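Local coordinates for endostatin (Mus musculus, PDB 1KOE), which inhibits angiogenesis as the C-terminal, heparin-binding fragment of the collagen XVIII alpha1 chain, at residues A[51-54]-A[59-62]. Numbering follows the deposited sequence.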
ATOM      1  N   LEU A  51      -8.854  -1.253   4.772  1.00 10.75           N
ATOM      2  CA  LEU A  51      -7.418  -1.012   4.888  1.00  8.93           C
ATOM      3  C   LEU A  51      -7.078  -0.450   6.281  1.00 10.07           C
ATOM      4  O   LEU A  51      -6.097  -0.855   6.906  1.00 10.11           O
ATOM      5  CB  LEU A  51      -6.998  -0.004   3.819  1.00  9.42           C
ATOM      6  CG  LEU A  51      -5.624   0.674   3.872  1.00 11.08           C
ATOM      7  CD1 LEU A  51      -4.532  -0.380   3.908  1.00 14.34           C
ATOM      8  CD2 LEU A  51      -5.475   1.550   2.625  1.00 13.25           C
ATOM      9  N   TYR A  52      -7.920   0.447   6.779  1.00  8.69           N
ATOM     10  CA  TYR A  52      -7.669   1.065   8.081  1.00 10.49           C
ATOM     11  C   TYR A  52      -7.439   0.091   9.239  1.00 11.00           C
ATOM     12  O   TYR A  52      -6.572   0.309  10.089  1.00 11.72           O
ATOM     13  CB  TYR A  52      -8.794   2.046   8.441  1.00 10.54           C
ATOM     14  CG  TYR A  52      -8.559   2.691   9.785  1.00 17.51           C
ATOM     15  CD1 TYR A  52      -7.613   3.717   9.944  1.00 17.16           C
ATOM     16  CD2 TYR A  52      -9.247   2.244  10.917  1.00 19.22           C
ATOM     17  CE1 TYR A  52      -7.355   4.272  11.206  1.00 17.25           C
ATOM     18  CE2 TYR A  52      -8.994   2.789  12.172  1.00 21.20           C
ATOM     19  CZ  TYR A  52      -8.050   3.795  12.310  1.00 20.23           C
ATOM     20  OH  TYR A  52      -7.827   4.285  13.567  1.00 17.62           O
ATOM     21  N   SER A  53      -8.186  -1.006   9.235  1.00 10.73           N
ATOM     22  CA  SER A  53      -8.134  -2.005  10.296  1.00  9.77           C
ATOM     23  C   SER A  53      -7.004  -2.994  10.280  1.00 10.02           C
ATOM     24  O   SER A  53      -6.894  -3.793  11.211  1.00 12.81           O
ATOM     25  CB  SER A  53      -9.434  -2.799  10.288  1.00 13.82           C
ATOM     26  OG  SER A  53     -10.519  -1.958  10.614  1.00 28.12           O
ATOM     27  N   ILE A  54      -6.170  -2.961   9.245  1.00 10.13           N
ATOM     28  CA  ILE A  54      -5.060  -3.907   9.095  1.00 11.69           C
ATOM     29  C   ILE A  54      -3.987  -3.800  10.185  1.00 16.53           C
ATOM     30  O   ILE A  54      -3.365  -4.809  10.536  1.00 17.93           O
ATOM     31  CB  ILE A  54      -4.404  -3.781   7.707  1.00 12.50           C
ATOM     32  CG1 ILE A  54      -5.355  -4.290   6.629  1.00 14.35           C
ATOM     33  CG2 ILE A  54      -3.113  -4.560   7.653  1.00 22.45           C
ATOM     34  CD1 ILE A  54      -4.770  -4.151   5.244  1.00 19.08           C
ATOM     35  N   ASP A  59      -1.367  -0.000  17.871  1.00 15.48           N
ATOM     36  CA  ASP A  59      -0.293   0.637  17.127  1.00 14.34           C
ATOM     37  C   ASP A  59      -0.758   1.689  16.148  1.00 13.66           C
ATOM     38  O   ASP A  59       0.048   2.225  15.405  1.00 16.79           O
ATOM     39  CB  ASP A  59       0.510  -0.420  16.365  1.00 14.53           C
ATOM     40  CG  ASP A  59       1.235  -1.381  17.288  1.00 25.06           C
ATOM     41  OD1 ASP A  59       1.618  -0.965  18.398  1.00 31.54           O
ATOM     42  OD2 ASP A  59       1.404  -2.554  16.916  1.00 23.54           O
ATOM     43  N   ARG A  60      -2.036   2.041  16.175  1.00 13.68           N
ATOM     44  CA  ARG A  60      -2.567   3.009  15.221  1.00 12.56           C
ATOM     45  C   ARG A  60      -2.361   4.485  15.520  1.00 14.21           C
ATOM     46  O   ARG A  60      -2.242   5.288  14.606  1.00 12.84           O
ATOM     47  CB  ARG A  60      -4.062   2.781  15.034  1.00 11.95           C
ATOM     48  CG  ARG A  60      -4.422   1.433  14.494  1.00 11.67           C
ATOM     49  CD  ARG A  60      -5.918   1.310  14.304  1.00 16.62           C
ATOM     50  NE  ARG A  60      -6.248  -0.065  13.973  1.00 19.60           N
ATOM     51  CZ  ARG A  60      -7.436  -0.631  14.160  1.00 21.25           C
ATOM     52  NH1 ARG A  60      -8.434   0.067  14.688  1.00 22.10           N
ATOM     53  NH2 ARG A  60      -7.630  -1.897  13.796  1.00 19.31           N
ATOM     54  N   GLY A  61      -2.263   4.844  16.791  1.00 16.37           N
ATOM     55  CA  GLY A  61      -2.182   6.251  17.104  1.00 15.07           C
ATOM     56  C   GLY A  61      -0.852   6.906  17.337  1.00 17.12           C
ATOM     57  O   GLY A  61      -0.741   8.107  17.141  1.00 21.05           O
ATOM     58  N   SER A  62       0.174   6.164  17.695  1.00 17.39           N
ATOM     59  CA  SER A  62       1.408   6.852  17.974  1.00 20.73           C
ATOM     60  C   SER A  62       2.664   6.134  17.580  1.00 20.82           C
ATOM     61  O   SER A  62       3.718   6.363  18.173  1.00 22.75           O
ATOM     62  CB  SER A  62       1.453   7.196  19.458  1.00 28.27           C
ATOM     63  OG  SER A  62       1.302   6.010  20.212  1.00 37.53           O
TER
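Arg60 reaches across to Tyr52 and Ser53 as a worked example of how an arginine can join two parts of one loop: CD and NH1 lie against the tyrosine ring, while NE and NH2 turn to backbone carbonyls. CB already points toward 51-54 and stands 4.3 Å from Tyr52 OH. CG is anti to the carbonyl carbon of Arg60 (chi1 -61°), and the chain from there to NE is extended, which carries CD past the phenol end of the tyrosine, 3.6 Å from Tyr52 OH. NE donates to Val55 O, just beyond 51-54. Tyr52 O lies over one face of the guanidinium, 3.9 Å from Arg60 NE, a placing that probably favours the positive group; Tyr52 O itself accepts a hydrogen bond from Trp77 NE1. At the tip, NH1 lies 3.7 Å from Tyr52 CE2, with the ring and guanidinium planes 57° apart, so the two groups are not stacked. NH2 gives Ser53 O a weak, bent hydrogen bond (3.3 Å, 128° at the hydrogen), in addition to one with a residue adjoining the segments. It also packs against Ser53 CA at 3.5 Å. Both segments belong to the loop that links strand 40-42, at one margin of the five-stranded sheet, to strand 65-66 within it; the contact itself lies at the surface. Helix 77-80 adjoins both Tyr52 and Arg60: Tyr52 OH is hydrogen-bonded to Asp78 OD1, and the Arg60 side chain rests on Trp77 and Asp78.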